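Isochorismatase family protein (Enterococcus faecalis, PDB 2A67) probably acts as a hydrolase of the isochorismatase family. Local coordinates at the interface of chains A and B. Sequence-based numbering; all coordinates share one arbitrary frame. Chains: chain A/B, isochorismatase family protein.

Contact 1 and contact 2 are neighbouring patches of one two-fold symmetric interface between chains A and B. The centres of their C-alpha atoms lie about 9 Å apart. They share A:Glu112, A:His153 and B:His152. Both draw on helix 146-157 of each chain and on helix 111-125. Contact 1 adds the loop residues A:Asn141, A:Leu144 and B:Leu144, and is mostly apolar. Contact 2 adds B:Arg120, which brings direct hydrogen bonds and a salt bridge. Each contact has a twin with the chains exchanged. Together they suggest a dimer, but the assembly alone does not prove it.

Contact 1: the interface of chains A and B. Residues chain A 112, 141, 144, 149, 152-153; chain B 144, 148, 152.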
# COMPACT_ATOMS: atom_id res chain seq x y z
N GLU A 112 -5.49 -5.17 6.10
CA GLU A 112 -5.65 -4.18 5.06
C GLU A 112 -5.04 -2.81 5.43
O GLU A 112 -4.95 -1.91 4.60
CB GLU A 112 -7.14 -4.01 4.70
CG GLU A 112 -7.99 -3.24 5.74
CD GLU A 112 -8.65 -4.16 6.76
OE1 GLU A 112 -7.95 -5.00 7.38
OE2 GLU A 112 -9.87 -4.05 6.91
N ASN A 141 -15.83 -5.55 8.59
CA ASN A 141 -15.80 -4.07 8.53
C ASN A 141 -17.14 -3.42 8.19
O ASN A 141 -17.19 -2.24 7.85
CB ASN A 141 -14.66 -3.52 7.65
CG ASN A 141 -14.89 -3.66 6.14
OD1 ASN A 141 -14.02 -3.31 5.33
ND2 ASN A 141 -16.04 -4.19 5.75
N LEU A 144 -17.42 -5.91 4.28
CA LEU A 144 -16.70 -7.09 3.93
C LEU A 144 -16.35 -7.85 5.22
O LEU A 144 -16.07 -7.22 6.26
CB LEU A 144 -15.45 -6.67 3.16
CG LEU A 144 -15.31 -6.84 1.63
CD1 LEU A 144 -16.60 -6.77 0.78
CD2 LEU A 144 -14.20 -5.93 1.06
N ILE A 149 -11.64 -9.89 3.19
CA ILE A 149 -10.53 -8.91 3.24
C ILE A 149 -9.18 -9.63 3.15
O ILE A 149 -8.28 -9.20 2.43
CB ILE A 149 -10.61 -8.01 4.49
CG1 ILE A 149 -11.92 -7.19 4.50
CG2 ILE A 149 -9.40 -7.02 4.53
CD1 ILE A 149 -12.31 -6.58 5.87
N HIS A 152 -8.66 -11.00 -0.25
CA HIS A 152 -8.41 -9.92 -1.20
C HIS A 152 -6.95 -9.44 -1.13
O HIS A 152 -6.25 -9.39 -2.14
CB HIS A 152 -9.42 -8.79 -1.02
CG HIS A 152 -9.16 -7.60 -1.88
ND1 HIS A 152 -9.38 -7.59 -3.24
CD2 HIS A 152 -8.74 -6.34 -1.55
CE1 HIS A 152 -9.09 -6.39 -3.73
NE2 HIS A 152 -8.69 -5.62 -2.72
N HIS A 153 -6.48 -9.13 0.07
CA HIS A 153 -5.17 -8.53 0.17
C HIS A 153 -4.05 -9.53 -0.09
O HIS A 153 -3.08 -9.20 -0.74
CB HIS A 153 -4.99 -7.82 1.50
CG HIS A 153 -5.60 -6.47 1.49
ND1 HIS A 153 -6.95 -6.27 1.62
CD2 HIS A 153 -5.05 -5.24 1.29
CE1 HIS A 153 -7.22 -4.97 1.54
NE2 HIS A 153 -6.08 -4.33 1.33
N LEU B 144 -14.88 -10.17 -5.90
CA LEU B 144 -15.49 -8.94 -5.47
C LEU B 144 -15.77 -8.14 -6.73
O LEU B 144 -15.04 -8.26 -7.70
CB LEU B 144 -14.49 -8.16 -4.60
CG LEU B 144 -14.50 -8.02 -3.06
CD1 LEU B 144 -15.22 -9.08 -2.29
CD2 LEU B 144 -13.07 -7.75 -2.48
N GLN B 148 -17.20 -2.93 -5.06
CA GLN B 148 -16.81 -3.32 -3.71
C GLN B 148 -15.33 -3.04 -3.44
O GLN B 148 -14.96 -2.62 -2.32
CB GLN B 148 -17.05 -4.83 -3.51
CG GLN B 148 -18.49 -5.28 -3.45
CD GLN B 148 -18.58 -6.78 -3.27
OE1 GLN B 148 -18.21 -7.53 -4.17
NE2 GLN B 148 -19.00 -7.22 -2.11
N HIS B 152 -13.92 -0.37 -0.75
CA HIS B 152 -12.95 -0.85 0.23
C HIS B 152 -11.68 0.02 0.29
O HIS B 152 -11.30 0.42 1.37
CB HIS B 152 -12.56 -2.30 -0.10
CG HIS B 152 -11.56 -2.91 0.84
ND1 HIS B 152 -11.80 -3.10 2.19
CD2 HIS B 152 -10.33 -3.43 0.60
CE1 HIS B 152 -10.77 -3.74 2.73
NE2 HIS B 152 -9.85 -3.93 1.79
O HOH W 1 -14.88 -2.68 2.47
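B:His152 projects its imidazole ring against A:Leu144, A:Ile149 and A:His153, and buries 88 Å² against chain A. Its CG is anti to the backbone N (chi1 180°), which points the ring toward chain A.

Apolar side chains of chain A pack on one side of this ring. CD2 of A:Leu144 lies off the ring plane by CG and ND1, 4.0 Å from CG of B:His152, and the two side chains cross at about a right angle. CG2 of A:Ile149 is on the same side but out past the rim, also 4.0 Å from CE1 of B:His152. The two-fold repeats the leucine contact with the chains exchanged: CD2 of B:Leu144 sits 3.8 Å from ND1 of A:His152. Where the two halves meet, A:Leu144 and B:Leu144 approach tip to tip, with their CD1 methyls 4.1 Å apart. A:Leu144 CD1 also touches the side-chain amide of B:Gln148, whose NE2 lies 3.8 Å away.

Ring contacts link the histidines. A:His153 and B:His152 meet rim to rim, tip to tip, with their planes turned 70° apart. The modelled approach of A:His153 CE1 to B:His152 NE2 is too short to be reliable, so its detail is doubtful. The A:His152 and B:His152 side chains slide past each other in opposite directions. A:Glu112 lays its CB over one face of the A:His153 ring, toward the rim. The same residue brings its CB and CG near B:His152, on the side of the ring opposite A:Leu144. Its carboxylate stands off, OE2 5.1 Å from NE2 of B:His152.

Polar linkage in this patch runs through water. Water 1 bridges the two chains beside the ring. It lies 3.1 Å from the side-chain carbonyl OD1 of A:Asn141. On the other side, ND1 of B:His152 is hydrogen-bonded to water 1 at 3.1 Å, with an angle of 142° at the hydrogen.

Contact 2: the interface of chains A and B. Residues chain A 112-113, 116-117, 153; chain B 120, 152-153, 156.
B:Arg120 has CG anti to its carbonyl carbon and runs extended from CG to NE, which carries its guanidinium across to helix 111-125 of chain A. A:Asp116 has CG anti to its backbone N (chi1 -175°), and its carboxylate meets that guanidinium.

NH1 of B:Arg120 is held by two acceptors near the guanidinium plane. It donates to the backbone carbonyl O of A:Glu112 at 3.0 Å, with a nearly straight bond (165° at the hydrogen). It also donates to the hydroxyl OG1 of A:Thr117 at 2.9 Å. That hydroxyl in turn donates to the backbone O of A:Phe113 at a short 2.5 Å, from above the carbonyl plane, which probably helps set its rotation.

OD1 of A:Asp116 sits over the guanidinium face, with carboxylate and guanidinium planes 32° apart. Its closeness to CZ is doubtful. OD1 forms a salt bridge with NE of B:Arg120 at 3.1 Å, but the N-H points away, so the attraction is electrostatic.

Beside this polar group, B:Ile156 fills an apolar strip. Its CG1 lies 3.8 Å from CE1 of A:Phe113, and its CD1 is 3.9 Å from CB of A:Glu112. A:Glu112 CG covers the centre of one A:Phe113 ring face. A:His153 and B:His153 meet tip to tip, NE2 to NE2.

In this assembly the patch ties helix 111-125 of one chain to its counterpart and to helix 146-157 of the other, and may help hold a dimer together.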
# COMPACT_ATOMS: atom_id res chain seq x y z
N GLU A 112 -5.49 -5.17 6.10
CA GLU A 112 -5.65 -4.18 5.06
C GLU A 112 -5.04 -2.81 5.43
O GLU A 112 -4.95 -1.91 4.60
CB GLU A 112 -7.14 -4.01 4.70
CG GLU A 112 -7.99 -3.24 5.74
CD GLU A 112 -8.65 -4.16 6.76
OE1 GLU A 112 -7.95 -5.00 7.38
OE2 GLU A 112 -9.87 -4.05 6.91
N PHE A 113 -4.69 -2.65 6.71
CA PHE A 113 -4.13 -1.37 7.18
C PHE A 113 -2.62 -1.52 7.35
O PHE A 113 -1.90 -1.32 6.39
CB PHE A 113 -4.84 -0.97 8.47
CG PHE A 113 -6.32 -0.68 8.27
CD1 PHE A 113 -6.73 0.34 7.39
CD2 PHE A 113 -7.26 -1.41 8.91
CE1 PHE A 113 -8.09 0.63 7.18
CE2 PHE A 113 -8.62 -1.13 8.73
CZ PHE A 113 -9.04 -0.10 7.86
N ASP A 116 -0.76 -4.51 5.08
CA ASP A 116 -0.69 -4.13 3.67
C ASP A 116 0.29 -2.95 3.45
O ASP A 116 1.18 -2.98 2.61
CB ASP A 116 -2.09 -3.77 3.16
CG ASP A 116 -2.12 -3.47 1.67
OD1 ASP A 116 -1.61 -2.39 1.21
OD2 ASP A 116 -2.69 -4.33 0.95
N THR A 117 0.14 -1.90 4.25
CA THR A 117 1.00 -0.71 4.04
C THR A 117 2.48 -1.04 4.18
O THR A 117 3.28 -0.60 3.40
CB THR A 117 0.61 0.40 5.04
OG1 THR A 117 -0.82 0.50 5.00
CG2 THR A 117 1.27 1.75 4.65
N HIS A 153 -6.48 -9.13 0.07
CA HIS A 153 -5.17 -8.53 0.17
C HIS A 153 -4.05 -9.53 -0.09
O HIS A 153 -3.08 -9.20 -0.74
CB HIS A 153 -4.99 -7.82 1.50
CG HIS A 153 -5.60 -6.47 1.49
ND1 HIS A 153 -6.95 -6.27 1.62
CD2 HIS A 153 -5.05 -5.24 1.29
CE1 HIS A 153 -7.22 -4.97 1.54
NE2 HIS A 153 -6.08 -4.33 1.33
N ARG B 120 0.08 4.80 -0.87
CA ARG B 120 0.81 4.34 0.35
C ARG B 120 2.27 4.71 0.27
O ARG B 120 2.82 5.20 1.26
CB ARG B 120 0.64 2.83 0.59
CG ARG B 120 -0.86 2.47 0.69
CD ARG B 120 -1.09 1.23 1.50
NE ARG B 120 -2.37 0.61 1.08
CZ ARG B 120 -3.22 -0.02 1.90
NH1 ARG B 120 -2.96 -0.14 3.22
NH2 ARG B 120 -4.33 -0.56 1.40
N HIS B 152 -13.92 -0.37 -0.75
CA HIS B 152 -12.95 -0.85 0.23
C HIS B 152 -11.68 0.02 0.29
O HIS B 152 -11.30 0.42 1.37
CB HIS B 152 -12.56 -2.30 -0.10
CG HIS B 152 -11.56 -2.91 0.84
ND1 HIS B 152 -11.80 -3.10 2.19
CD2 HIS B 152 -10.33 -3.43 0.60
CE1 HIS B 152 -10.77 -3.74 2.73
NE2 HIS B 152 -9.85 -3.93 1.79
N HIS B 153 -11.03 0.26 -0.84
CA HIS B 153 -9.73 0.90 -0.84
C HIS B 153 -9.86 2.41 -0.58
O HIS B 153 -9.07 3.00 0.14
CB HIS B 153 -9.00 0.64 -2.16
CG HIS B 153 -8.32 -0.70 -2.20
ND1 HIS B 153 -8.98 -1.87 -2.51
CD2 HIS B 153 -7.07 -1.06 -1.85
CE1 HIS B 153 -8.16 -2.90 -2.35
NE2 HIS B 153 -7.00 -2.43 -1.94
N ILE B 156 -10.13 3.00 2.99
CA ILE B 156 -8.82 2.92 3.66
C ILE B 156 -8.00 4.22 3.46
O ILE B 156 -7.35 4.70 4.38
CB ILE B 156 -7.98 1.76 3.11
CG1 ILE B 156 -8.65 0.39 3.42
CG2 ILE B 156 -6.54 1.80 3.70
CD1 ILE B 156 -7.96 -0.75 2.65